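Local atomic coordinates of papain-like protease (Human betacoronavirus 2c EMC/2012, PDB entry 4RNA), a protein that probably cleaves the viral replicase polyprotein as a cysteine endopeptidase and, like related coronavirus papain-like proteases, removes ubiquitin from host proteins. Residues P79-R84 with I154-N159; F130-L135 with L176-L181; H235-E240 with Y319-N324; N253-T258 with C307-V312. All blocks are in the same frame, centred on the assembly; numbering follows the deposited sequence.

How the contacts relate
From the N terminus, contact 1 opens at residues 79-84 and closes at 154-159, bringing helices 81-92 and 148-158 together. Contact 2 opens inside that loop, at 130-135, and closes beyond it, at 176-181, so the two cross; they also touch, since Y157 of contact 1 packs on I132 and L135 of contact 2. Both lie in the helical region, the thumb of the papain-like fold. Farther along, contact 3 opens at 235-240 in the zinc-bearing fingers and closes only at the C terminus. Nested within its loop, contact 4 joins strands 252-258 and 304-315 of the palm sheet. Contacts 3 and 4 do not touch; their centres lie about 26 Å apart.

Contact 1 (P79-R84 with I154-N159); sequences PTFLHR and IMAYGN
R84 reaches from the first turn of helix 81-92 to the C-terminal end of helix 148-158, where N159, with positive phi, completes a Schellman motif. R84 NH1 donates to A156 O at 3.0 Å in a nearly straight bond (169°) that lies in both the guanidinium plane and the carbonyl plane, on a lone pair. A156 O also accepts from N159 N, so two donors grip a carbonyl of the last helical turn. N159 OD1 lies over one face of the guanidinium, and a water 2.6 Å from that OD1 accepts a weak bond from R84 NH2. Alongside this polar patch, F81 supplies the apolar part: CG is anti to the backbone N (chi1 174°), and CE2 meets A156 CB at 3.7 Å. The same CE2 sits over the centre of the Y157 ring, the two planes inclined at 44°. Y157 is held beyond the pair by its OH, bonded to Y74 O. In the second shell, D78 forms a salt bridge with R84 NH2 and bonds T80 OG1, while R170 of the second subunit packs against R84 and N159. T80 OG1 in turn receives R84 NE at 2.8 Å, in the guanidinium plane.

Contact 2 (F130-L135 with L176-L181); sequences FVIPAL and LAKAEL
F130 pairs with A179 as a non-hydrogen-bonded antiparallel pair, one link in the two-stranded sheet of 128-130 and 179-181. Its ring turns an edge to K178 O, with CD1 3.5 Å away, and CD1 and CE1 both lie 3.8 Å from A179 CB. The next residue, V131, supplies the hydrogen bond between the segments: its N donates to K178 O at 2.9 Å and 164°. K178 lies within the type I turn L176-A179, so this bond joins the turn to the end of the opposing strand. V131 CG1 rests against E180, 3.7 Å from CD, while the carboxylate is engaged by K129 through a salt bridge to OE1. At the N-cap position of helix 133-143, I132 lays CD1 against the K178 chain, from CB to CE, approaching CE to 3.7 Å. Within the first turn of the helix, L135 brings CD1 to 3.8 Å from K178 CB. The lysine thus uses its methylenes as an apolar surface, its chain bent from chi2 (-43°) onward. Around the contact, L135 packs on F150 and A134 on L153 of helix 148-158, A134 also on L73 and Y74 of helix 64-74, and F130 meets F139 of helix 133-143 edge-to-face.

Contact 3 (H235-E240 with Y319-N324); sequences HRQLVE and YSSDCN
The Y319 ring stands with its edge to strand 233-242, CE2 3.5 Å from L238 O, which lies close to the ring plane, while the backbone N of S321, two residues on, lies over one face, offset toward the rim. R221 makes a cation-pi contact with the ring. Farther along, S321 directs OG at V239, 3.3 Å from CG1, and its CB faces L238 O and, more distantly, the amide end of Q237. E240 lies on the same side of the sheet as S320, with which it forms a non-hydrogen-bonded antiparallel pair; its CG passes 3.4 Å from Y319 O. The hydrogen bond between the segments runs from S321 N to V239 O, at 2.8 Å. V239 and E240 both face V188 on strand 186-193, a classic beta bulge, so short strand 318-320 is added to the fingers sheet beside an irregular strand. Two waters complete the joint. One donates to L238 O at 2.6 Å and accepts from Y319 OH and Q237 NE2; the other donates to V239 O and S321 O and accepts from S320 OG. The seam is therefore mostly polar: L238 O takes a water and faces the Y319 ring edge, V239 O takes S321 N-H, a water and a CA-H contact from S320 (CA at 3.3 Å), and both waters bridge strand 233-242 and residues 319-321.

Contact 4 (N253-T258 with C307-V312); sequences NEKLVT and CKVTDV
V257 sets its CG2 over both C307 SG and V309 CG2, 4.0 Å from each, the two valine side chains crossing at about a right angle. CG2 lies beside the backbone N, and V257 also packs on F265 and F268, while V270 touches C307. N253, K255, C307 and V309 point their CB atoms to one face of the sheet. The strands are antiparallel in pairing yet strongly twisted, their short axes at 113° between N-to-C directions. Two hydrogen-bonded pairs flank E254 and K308: K255 N donates to C307 O at 2.8 Å and C307 N returns the bond to K255 O, while V309 N reaches N253 O from above the carbonyl plane and N253 N gives V309 O a weak bond at 130°. The central pair is non-hydrogen-bonded, its CA atoms 4.0 Å apart. On its face, E254 CB approaches K308 CG, but OE1 and NZ remain 6.7 Å apart. N253 bonds through ND2 to Q215. The contact thus divides its chemistry: a valine-cysteine patch on the face that N253 and K255 share, their polar ends leading away, and on the other E254 and K308, opposite charges whose attraction is probably long-range, leaving the backbone bonds to set the register.

Contact 1 (P79-R84 with I154-N159)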
loop_
_atom_site.group_PDB
_atom_site.type_symbol
_atom_site.label_atom_id
_atom_site.label_comp_id
_atom_site.label_asym_id
_atom_site.label_seq_id
_atom_site.Cartn_x
_atom_site.Cartn_y
_atom_site.Cartn_z
ATOM N N PRO A 79 -4.827 7.485 7.723
ATOM C CA PRO A 79 -4.794 8.772 8.370
ATOM C C PRO A 79 -3.502 9.459 8.046
ATOM O O PRO A 79 -3.419 10.677 8.193
ATOM C CB PRO A 79 -4.878 8.433 9.870
ATOM C CG PRO A 79 -4.624 6.979 10.005
ATOM C CD PRO A 79 -4.894 6.349 8.675
ATOM N N THR A 80 -2.528 8.737 7.502
ATOM C CA THR A 80 -1.272 9.415 7.127
ATOM C C THR A 80 -1.238 9.949 5.674
ATOM O O THR A 80 -0.275 10.549 5.196
ATOM C CB THR A 80 -0.069 8.455 7.262
ATOM O OG1 THR A 80 -0.069 7.450 6.197
ATOM C CG2 THR A 80 -0.005 7.782 8.759
ATOM N N PHE A 81 -2.283 9.684 4.949
ATOM C CA PHE A 81 -2.289 9.907 3.468
ATOM C C PHE A 81 -2.107 11.395 3.079
ATOM O O PHE A 81 -1.369 11.701 2.142
ATOM C CB PHE A 81 -3.666 9.466 2.910
ATOM C CG PHE A 81 -3.834 9.793 1.418
ATOM C CD1 PHE A 81 -4.367 11.008 1.013
ATOM C CD2 PHE A 81 -3.382 8.888 0.413
ATOM C CE1 PHE A 81 -4.511 11.316 -0.364
ATOM C CE2 PHE A 81 -3.546 9.171 -0.966
ATOM C CZ PHE A 81 -4.066 10.410 -1.354
ATOM N N LEU A 82 -2.757 12.336 3.803
ATOM C CA LEU A 82 -2.533 13.754 3.415
ATOM C C LEU A 82 -1.109 14.148 3.648
ATOM O O LEU A 82 -0.536 14.844 2.764
ATOM C CB LEU A 82 -3.371 14.758 4.154
ATOM C CG LEU A 82 -4.837 14.698 3.705
ATOM C CD1 LEU A 82 -5.907 15.458 4.572
ATOM C CD2 LEU A 82 -4.953 15.032 2.198
ATOM N N HIS A 83 -0.602 13.805 4.831
ATOM C CA HIS A 83 0.830 14.215 5.070
ATOM C C HIS A 83 1.691 13.667 3.982
ATOM O O HIS A 83 2.724 14.312 3.541
ATOM C CB HIS A 83 1.374 13.779 6.435
ATOM C CG HIS A 83 2.787 14.355 6.705
ATOM N ND1 HIS A 83 3.924 13.668 6.417
ATOM C CD2 HIS A 83 3.197 15.611 7.179
ATOM C CE1 HIS A 83 5.015 14.444 6.703
ATOM N NE2 HIS A 83 4.568 15.630 7.168
ATOM N N ARG A 84 1.497 12.401 3.674
ATOM C CA ARG A 84 2.372 11.789 2.608
ATOM C C ARG A 84 2.201 12.401 1.208
ATOM O O ARG A 84 3.152 12.733 0.553
ATOM C CB ARG A 84 2.248 10.258 2.575
ATOM C CG ARG A 84 2.764 9.577 3.870
ATOM C CD ARG A 84 2.609 8.030 3.858
ATOM N NE ARG A 84 1.193 7.581 3.672
ATOM C CZ ARG A 84 0.693 7.098 2.545
ATOM N NH1 ARG A 84 1.411 7.057 1.412
ATOM N NH2 ARG A 84 -0.609 6.748 2.506
ATOM N N ILE A 154 -0.080 8.782 -7.335
ATOM C CA ILE A 154 0.267 7.399 -7.570
ATOM C C ILE A 154 1.191 6.970 -6.454
ATOM O O ILE A 154 0.986 5.898 -5.889
ATOM C CB ILE A 154 0.952 7.199 -8.964
ATOM C CG1 ILE A 154 -0.047 7.355 -10.087
ATOM C CG2 ILE A 154 1.704 5.868 -9.057
ATOM C CD1 ILE A 154 0.687 7.220 -11.414
ATOM N N MET A 155 2.216 7.753 -6.144
ATOM C CA MET A 155 3.110 7.405 -5.052
ATOM C C MET A 155 2.403 7.291 -3.658
ATOM O O MET A 155 2.705 6.357 -2.859
ATOM C CB MET A 155 4.262 8.416 -5.014
ATOM C CG MET A 155 5.182 8.183 -6.174
ATOM S SD MET A 155 6.455 9.439 -6.129
ATOM C CE MET A 155 7.670 8.570 -5.129
ATOM N N ALA A 156 1.448 8.193 -3.389
ATOM C CA ALA A 156 0.728 8.213 -2.110
ATOM C C ALA A 156 -0.174 7.007 -2.004
ATOM O O ALA A 156 -0.066 6.218 -1.028
ATOM C CB ALA A 156 -0.028 9.541 -1.907
ATOM N N TYR A 157 -0.992 6.800 -3.044
ATOM C CA TYR A 157 -1.880 5.636 -3.076
ATOM C C TYR A 157 -1.060 4.315 -3.139
ATOM O O TYR A 157 -1.497 3.309 -2.608
ATOM C CB TYR A 157 -2.798 5.710 -4.293
ATOM C CG TYR A 157 -3.966 6.661 -4.128
ATOM C CD1 TYR A 157 -4.956 6.446 -3.130
ATOM C CD2 TYR A 157 -4.073 7.785 -4.943
ATOM C CE1 TYR A 157 -6.018 7.339 -2.960
ATOM C CE2 TYR A 157 -5.120 8.711 -4.774
ATOM C CZ TYR A 157 -6.098 8.468 -3.803
ATOM O OH TYR A 157 -7.121 9.343 -3.656
ATOM N N GLY A 158 0.158 4.359 -3.700
ATOM C CA GLY A 158 0.969 3.146 -3.905
ATOM C C GLY A 158 1.914 2.847 -2.729
ATOM O O GLY A 158 2.559 1.805 -2.657
ATOM N N ASN A 159 1.965 3.781 -1.789
ATOM C CA ASN A 159 2.766 3.704 -0.614
ATOM C C ASN A 159 4.182 3.618 -0.986
ATOM O O ASN A 159 4.892 2.845 -0.378
ATOM C CB ASN A 159 2.392 2.480 0.220
ATOM C CG ASN A 159 1.042 2.623 0.840
ATOM O OD1 ASN A 159 0.745 3.635 1.446
ATOM N ND2 ASN A 159 0.208 1.609 0.695
HETATM O O HOH W 1 -1.654 4.581 1.308
#

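Contact 2 (F130-L135 with L176-L181)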
loop_
_atom_site.group_PDB
_atom_site.type_symbol
_atom_site.label_atom_id
_atom_site.label_comp_id
_atom_site.label_asym_id
_atom_site.label_seq_id
_atom_site.Cartn_x
_atom_site.Cartn_y
_atom_site.Cartn_z
ATOM N N PHE A 130 -10.805 7.326 -13.720
ATOM C CA PHE A 130 -10.564 7.033 -12.312
ATOM C C PHE A 130 -11.821 7.322 -11.526
ATOM O O PHE A 130 -12.459 8.338 -11.753
ATOM C CB PHE A 130 -9.351 7.823 -11.791
ATOM C CG PHE A 130 -8.064 7.273 -12.306
ATOM C CD1 PHE A 130 -7.594 6.049 -11.823
ATOM C CD2 PHE A 130 -7.354 7.928 -13.321
ATOM C CE1 PHE A 130 -6.429 5.494 -12.339
ATOM C CE2 PHE A 130 -6.189 7.387 -13.843
ATOM C CZ PHE A 130 -5.728 6.159 -13.361
ATOM N N VAL A 131 -12.186 6.411 -10.638
ATOM C CA VAL A 131 -13.437 6.577 -9.891
ATOM C C VAL A 131 -13.159 7.523 -8.728
ATOM O O VAL A 131 -14.070 8.044 -8.139
ATOM C CB VAL A 131 -14.052 5.244 -9.397
ATOM C CG1 VAL A 131 -14.278 4.302 -10.568
ATOM C CG2 VAL A 131 -13.201 4.578 -8.313
ATOM N N ILE A 132 -11.890 7.770 -8.413
ATOM C CA ILE A 132 -11.546 8.778 -7.359
ATOM C C ILE A 132 -11.359 10.184 -8.006
ATOM O O ILE A 132 -10.533 10.348 -8.904
ATOM C CB ILE A 132 -10.220 8.382 -6.645
ATOM C CG1 ILE A 132 -10.424 7.077 -5.836
ATOM C CG2 ILE A 132 -9.786 9.518 -5.697
ATOM C CD1 ILE A 132 -9.134 6.330 -5.455
ATOM N N PRO A 133 -12.124 11.203 -7.545
ATOM C CA PRO A 133 -11.994 12.501 -8.211
ATOM C C PRO A 133 -10.608 13.104 -8.230
ATOM O O PRO A 133 -10.218 13.676 -9.253
ATOM C CB PRO A 133 -12.964 13.387 -7.428
ATOM C CG PRO A 133 -14.044 12.429 -6.986
ATOM C CD PRO A 133 -13.383 11.108 -6.733
ATOM N N ALA A 134 -9.851 12.985 -7.138
ATOM C CA ALA A 134 -8.529 13.607 -7.163
ATOM C C ALA A 134 -7.680 12.988 -8.231
ATOM O O ALA A 134 -6.881 13.683 -8.886
ATOM C CB ALA A 134 -7.858 13.468 -5.800
ATOM N N LEU A 135 -7.752 11.657 -8.358
ATOM C CA LEU A 135 -6.933 10.949 -9.371
ATOM C C LEU A 135 -7.362 11.299 -10.795
ATOM O O LEU A 135 -6.555 11.508 -11.630
ATOM C CB LEU A 135 -7.019 9.433 -9.210
ATOM C CG LEU A 135 -5.853 8.743 -8.573
ATOM C CD1 LEU A 135 -6.161 7.224 -8.467
ATOM C CD2 LEU A 135 -4.535 9.069 -9.285
ATOM N N LEU A 176 -4.748 0.756 -11.393
ATOM C CA LEU A 176 -5.863 0.374 -12.207
ATOM C C LEU A 176 -6.980 -0.148 -11.341
ATOM O O LEU A 176 -8.187 -0.043 -11.714
ATOM C CB LEU A 176 -5.442 -0.670 -13.224
ATOM C CG LEU A 176 -4.621 -0.096 -14.390
ATOM C CD1 LEU A 176 -4.036 -1.227 -15.261
ATOM C CD2 LEU A 176 -5.460 0.843 -15.211
ATOM N N ALA A 177 -6.651 -0.640 -10.148
ATOM C CA ALA A 177 -7.798 -0.946 -9.185
ATOM C C ALA A 177 -8.662 0.293 -8.846
ATOM O O ALA A 177 -9.804 0.143 -8.414
ATOM C CB ALA A 177 -7.314 -1.617 -7.905
ATOM N N LYS A 178 -8.149 1.503 -9.076
ATOM C CA LYS A 178 -8.886 2.742 -8.843
ATOM C C LYS A 178 -9.600 3.274 -10.067
ATOM O O LYS A 178 -10.093 4.427 -10.057
ATOM C CB LYS A 178 -7.922 3.842 -8.352
ATOM C CG LYS A 178 -7.023 3.463 -7.156
ATOM C CD LYS A 178 -7.832 2.721 -6.137
ATOM C CE LYS A 178 -7.425 3.110 -4.714
ATOM N NZ LYS A 178 -6.051 2.620 -4.416
ATOM N N ALA A 179 -9.598 2.497 -11.164
ATOM C CA ALA A 179 -10.099 3.015 -12.431
ATOM C C ALA A 179 -11.319 2.214 -12.829
ATOM O O ALA A 179 -11.587 1.153 -12.263
ATOM C CB ALA A 179 -9.026 2.948 -13.530
ATOM N N GLU A 180 -12.046 2.700 -13.809
ATOM C CA GLU A 180 -13.096 1.881 -14.377
ATOM C C GLU A 180 -13.110 2.097 -15.897
ATOM O O GLU A 180 -12.630 3.117 -16.438
ATOM C CB GLU A 180 -14.456 2.221 -13.771
ATOM C CG GLU A 180 -15.076 3.467 -14.409
ATOM C CD GLU A 180 -16.306 3.995 -13.675
ATOM O OE1 GLU A 180 -16.424 5.240 -13.612
ATOM O OE2 GLU A 180 -17.142 3.188 -13.160
ATOM N N LEU A 181 -13.635 1.100 -16.577
ATOM C CA LEU A 181 -13.636 1.096 -18.018
ATOM C C LEU A 181 -14.866 1.877 -18.465
ATOM O O LEU A 181 -15.925 1.735 -17.856
ATOM C CB LEU A 181 -13.775 -0.363 -18.465
ATOM C CG LEU A 181 -13.208 -0.642 -19.847
ATOM C CD1 LEU A 181 -11.710 -0.318 -19.872
ATOM C CD2 LEU A 181 -13.476 -2.121 -20.148
#

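Contact 3 (H235-E240 with Y319-N324)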
loop_
_atom_site.group_PDB
_atom_site.type_symbol
_atom_site.label_atom_id
_atom_site.label_comp_id
_atom_site.label_asym_id
_atom_site.label_seq_id
_atom_site.Cartn_x
_atom_site.Cartn_y
_atom_site.Cartn_z
ATOM N N HIS A 235 -9.870 -29.561 -16.954
ATOM C CA HIS A 235 -9.224 -28.551 -17.803
ATOM C C HIS A 235 -9.653 -27.130 -17.503
ATOM O O HIS A 235 -10.741 -26.882 -17.001
ATOM C CB HIS A 235 -9.599 -28.808 -19.266
ATOM C CG HIS A 235 -9.379 -30.215 -19.695
ATOM N ND1 HIS A 235 -8.148 -30.678 -20.040
ATOM C CD2 HIS A 235 -10.254 -31.290 -19.783
ATOM C CE1 HIS A 235 -8.227 -31.993 -20.390
ATOM N NE2 HIS A 235 -9.519 -32.387 -20.202
ATOM N N ARG A 236 -8.824 -26.160 -17.818
ATOM C CA ARG A 236 -9.189 -24.745 -17.681
ATOM C C ARG A 236 -8.848 -24.056 -19.006
ATOM O O ARG A 236 -7.673 -24.173 -19.477
ATOM C CB ARG A 236 -8.368 -24.140 -16.506
ATOM C CG ARG A 236 -8.225 -22.620 -16.441
ATOM C CD ARG A 236 -7.760 -22.174 -15.040
ATOM N NE ARG A 236 -7.685 -20.714 -14.880
ATOM C CZ ARG A 236 -8.702 -19.928 -14.543
ATOM N NH1 ARG A 236 -9.914 -20.435 -14.281
ATOM N NH2 ARG A 236 -8.500 -18.617 -14.438
ATOM N N GLN A 237 -9.789 -23.342 -19.578
ATOM C CA GLN A 237 -9.477 -22.629 -20.816
ATOM C C GLN A 237 -10.266 -21.364 -20.982
ATOM O O GLN A 237 -11.456 -21.322 -20.650
ATOM C CB GLN A 237 -9.659 -23.575 -22.047
ATOM C CG GLN A 237 -9.302 -22.976 -23.389
ATOM C CD GLN A 237 -9.320 -24.017 -24.499
ATOM O OE1 GLN A 237 -9.052 -25.215 -24.273
ATOM N NE2 GLN A 237 -9.683 -23.568 -25.694
ATOM N N LEU A 238 -9.616 -20.316 -21.511
ATOM C CA LEU A 238 -10.341 -19.111 -21.949
ATOM C C LEU A 238 -11.294 -19.358 -23.190
ATOM O O LEU A 238 -10.861 -19.781 -24.251
ATOM C CB LEU A 238 -9.313 -17.995 -22.238
ATOM C CG LEU A 238 -9.896 -16.615 -22.597
ATOM C CD1 LEU A 238 -10.767 -15.977 -21.479
ATOM C CD2 LEU A 238 -8.725 -15.711 -23.013
ATOM N N VAL A 239 -12.603 -19.155 -23.035
ATOM C CA VAL A 239 -13.490 -19.428 -24.159
ATOM C C VAL A 239 -14.098 -18.157 -24.819
ATOM O O VAL A 239 -14.524 -18.175 -26.000
ATOM C CB VAL A 239 -14.600 -20.425 -23.776
ATOM C CG1 VAL A 239 -13.966 -21.819 -23.557
ATOM C CG2 VAL A 239 -15.353 -19.929 -22.544
ATOM N N GLU A 240 -14.098 -17.047 -24.092
ATOM C CA GLU A 240 -14.562 -15.803 -24.729
ATOM C C GLU A 240 -13.827 -14.613 -24.134
ATOM O O GLU A 240 -13.545 -14.569 -22.937
ATOM C CB GLU A 240 -16.070 -15.641 -24.571
ATOM C CG GLU A 240 -16.669 -14.697 -25.583
ATOM C CD GLU A 240 -17.625 -13.723 -24.932
ATOM O OE1 GLU A 240 -17.301 -12.507 -24.862
ATOM O OE2 GLU A 240 -18.686 -14.178 -24.452
ATOM N N TYR A 319 -12.503 -12.462 -29.084
ATOM C CA TYR A 319 -12.195 -13.886 -29.214
ATOM C C TYR A 319 -13.357 -14.724 -28.711
ATOM O O TYR A 319 -13.988 -14.412 -27.691
ATOM C CB TYR A 319 -10.973 -14.184 -28.399
ATOM C CG TYR A 319 -10.590 -15.634 -28.335
ATOM C CD1 TYR A 319 -10.092 -16.314 -29.484
ATOM C CD2 TYR A 319 -10.666 -16.329 -27.118
ATOM C CE1 TYR A 319 -9.705 -17.660 -29.416
ATOM C CE2 TYR A 319 -10.291 -17.683 -27.041
ATOM C CZ TYR A 319 -9.800 -18.328 -28.173
ATOM O OH TYR A 319 -9.449 -19.649 -28.081
ATOM N N SER A 320 -13.651 -15.764 -29.479
ATOM C CA SER A 320 -14.511 -16.875 -29.052
ATOM C C SER A 320 -13.843 -18.209 -29.412
ATOM O O SER A 320 -13.417 -18.389 -30.574
ATOM C CB SER A 320 -15.866 -16.761 -29.779
ATOM O OG SER A 320 -16.730 -17.728 -29.272
ATOM N N SER A 321 -13.697 -19.154 -28.467
ATOM C CA SER A 321 -12.808 -20.319 -28.770
ATOM C C SER A 321 -13.487 -21.292 -29.701
ATOM O O SER A 321 -14.704 -21.415 -29.696
ATOM C CB SER A 321 -12.303 -21.076 -27.526
ATOM O OG SER A 321 -13.428 -21.485 -26.801
ATOM N N ASP A 322 -12.708 -21.964 -30.529
ATOM C CA ASP A 322 -13.331 -22.858 -31.491
ATOM C C ASP A 322 -12.511 -24.121 -31.702
ATOM O O ASP A 322 -11.303 -24.059 -31.875
ATOM C CB ASP A 322 -13.605 -22.129 -32.813
ATOM C CG ASP A 322 -14.887 -22.602 -33.479
ATOM O OD1 ASP A 322 -15.953 -22.585 -32.818
ATOM O OD2 ASP A 322 -14.824 -22.990 -34.661
ATOM N N CYS A 323 -13.180 -25.266 -31.650
ATOM C CA CYS A 323 -12.532 -26.560 -31.869
ATOM C C CYS A 323 -13.620 -27.559 -32.296
ATOM O O CYS A 323 -14.834 -27.289 -32.079
ATOM C CB CYS A 323 -11.822 -27.022 -30.586
ATOM S SG CYS A 323 -12.990 -27.322 -29.234
ATOM N N ASN A 324 -13.221 -28.683 -32.910
ATOM C CA ASN A 324 -14.221 -29.680 -33.380
ATOM C C ASN A 324 -15.396 -29.118 -34.230
ATOM O O ASN A 324 -16.579 -29.490 -34.057
ATOM C CB ASN A 324 -14.785 -30.477 -32.197
ATOM C CG ASN A 324 -13.708 -31.241 -31.462
ATOM O OD1 ASN A 324 -12.623 -31.554 -32.029
ATOM N ND2 ASN A 324 -13.963 -31.516 -30.194
ATOM O OXT ASN A 324 -15.174 -28.265 -35.080
HETATM O O HOH W 2 -8.786 -20.533 -25.697
HETATM O O HOH W 3 -16.105 -20.035 -27.461
#

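Contact 4 (N253-T258 with C307-V312)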
loop_
_atom_site.group_PDB
_atom_site.type_symbol
_atom_site.label_atom_id
_atom_site.label_comp_id
_atom_site.label_asym_id
_atom_site.label_seq_id
_atom_site.Cartn_x
_atom_site.Cartn_y
_atom_site.Cartn_z
ATOM N N ASN A 253 11.018 -12.093 -17.434
ATOM C CA ASN A 253 11.069 -13.346 -18.226
ATOM C C ASN A 253 11.918 -13.082 -19.478
ATOM O O ASN A 253 11.526 -12.282 -20.331
ATOM C CB ASN A 253 9.614 -13.756 -18.568
ATOM C CG ASN A 253 9.533 -15.043 -19.374
ATOM O OD1 ASN A 253 10.517 -15.694 -19.565
ATOM N ND2 ASN A 253 8.340 -15.393 -19.867
ATOM N N GLU A 254 13.100 -13.694 -19.579
ATOM C CA GLU A 254 13.984 -13.399 -20.712
ATOM C C GLU A 254 13.327 -13.891 -22.026
ATOM O O GLU A 254 12.848 -15.010 -22.093
ATOM C CB GLU A 254 15.341 -14.027 -20.478
ATOM C CG GLU A 254 16.367 -13.540 -21.466
ATOM C CD GLU A 254 17.465 -14.557 -21.612
ATOM O OE1 GLU A 254 18.550 -14.305 -21.063
ATOM O OE2 GLU A 254 17.218 -15.625 -22.233
ATOM N N LYS A 255 13.225 -13.025 -23.029
ATOM C CA LYS A 255 12.540 -13.367 -24.250
ATOM C C LYS A 255 13.305 -12.710 -25.382
ATOM O O LYS A 255 13.999 -11.719 -25.149
ATOM C CB LYS A 255 11.111 -12.835 -24.223
ATOM C CG LYS A 255 10.112 -13.879 -23.783
ATOM C CD LYS A 255 8.825 -13.214 -23.344
ATOM C CE LYS A 255 7.700 -14.209 -23.176
ATOM N NZ LYS A 255 7.024 -14.577 -24.449
ATOM N N LEU A 256 13.164 -13.245 -26.594
ATOM C CA LEU A 256 13.640 -12.553 -27.787
ATOM C C LEU A 256 12.450 -11.808 -28.383
ATOM O O LEU A 256 11.471 -12.422 -28.906
ATOM C CB LEU A 256 14.316 -13.493 -28.833
ATOM C CG LEU A 256 15.226 -12.865 -29.930
ATOM C CD1 LEU A 256 14.472 -12.319 -31.149
ATOM C CD2 LEU A 256 16.198 -11.808 -29.373
ATOM N N VAL A 257 12.493 -10.489 -28.266
ATOM C CA VAL A 257 11.387 -9.698 -28.803
ATOM C C VAL A 257 11.816 -9.218 -30.167
ATOM O O VAL A 257 12.956 -8.746 -30.313
ATOM C CB VAL A 257 11.003 -8.510 -27.875
ATOM C CG1 VAL A 257 9.881 -7.707 -28.535
ATOM C CG2 VAL A 257 10.605 -8.997 -26.460
ATOM N N THR A 258 10.970 -9.428 -31.169
ATOM C CA THR A 258 11.253 -8.941 -32.575
ATOM C C THR A 258 10.041 -8.280 -33.226
ATOM O O THR A 258 8.870 -8.749 -33.108
ATOM C CB THR A 258 11.741 -10.121 -33.558
ATOM O OG1 THR A 258 11.986 -9.633 -34.894
ATOM C CG2 THR A 258 10.696 -11.203 -33.696
ATOM N N CYS A 307 15.565 -9.570 -23.774
ATOM C CA CYS A 307 15.331 -8.780 -22.553
ATOM C C CYS A 307 14.279 -9.510 -21.670
ATOM O O CYS A 307 13.528 -10.371 -22.150
ATOM C CB CYS A 307 14.804 -7.392 -22.943
ATOM S SG CYS A 307 13.247 -7.552 -23.881
ATOM N N LYS A 308 14.225 -9.108 -20.407
ATOM C CA LYS A 308 13.324 -9.682 -19.382
ATOM C C LYS A 308 12.066 -8.861 -19.251
ATOM O O LYS A 308 12.014 -7.823 -18.569
ATOM C CB LYS A 308 14.058 -9.742 -18.052
ATOM C CG LYS A 308 15.358 -10.550 -18.134
ATOM C CD LYS A 308 16.191 -10.230 -16.908
ATOM C CE LYS A 308 17.170 -11.343 -16.592
ATOM N NZ LYS A 308 17.829 -10.966 -15.301
ATOM N N VAL A 309 11.060 -9.382 -19.911
ATOM C CA VAL A 309 9.778 -8.743 -20.034
ATOM C C VAL A 309 9.011 -8.930 -18.740
ATOM O O VAL A 309 9.026 -10.049 -18.134
ATOM C CB VAL A 309 9.067 -9.363 -21.213
ATOM C CG1 VAL A 309 7.603 -8.962 -21.299
ATOM C CG2 VAL A 309 9.772 -9.036 -22.522
ATOM N N THR A 310 8.223 -7.901 -18.396
ATOM C CA THR A 310 7.347 -7.972 -17.233
ATOM C C THR A 310 5.920 -7.764 -17.718
ATOM O O THR A 310 5.290 -8.719 -18.010
ATOM C CB THR A 310 7.736 -6.957 -16.146
ATOM O OG1 THR A 310 7.918 -5.620 -16.693
ATOM C CG2 THR A 310 9.005 -7.395 -15.411
ATOM N N ASP A 311 5.456 -6.525 -17.844
ATOM C CA ASP A 311 4.082 -6.266 -18.360
ATOM C C ASP A 311 4.061 -6.165 -19.893
ATOM O O ASP A 311 4.977 -5.710 -20.489
ATOM C CB ASP A 311 3.553 -4.973 -17.832
ATOM C CG ASP A 311 3.854 -4.792 -16.387
ATOM O OD1 ASP A 311 3.231 -5.563 -15.587
ATOM O OD2 ASP A 311 4.681 -3.888 -16.063
ATOM N N VAL A 312 2.971 -6.540 -20.546
ATOM C CA VAL A 312 2.901 -6.445 -22.010
ATOM C C VAL A 312 1.552 -5.924 -22.353
ATOM O O VAL A 312 0.585 -6.441 -21.783
ATOM C CB VAL A 312 3.101 -7.846 -22.714
ATOM C CG1 VAL A 312 3.000 -7.714 -24.248
ATOM C CG2 VAL A 312 4.438 -8.513 -22.331
#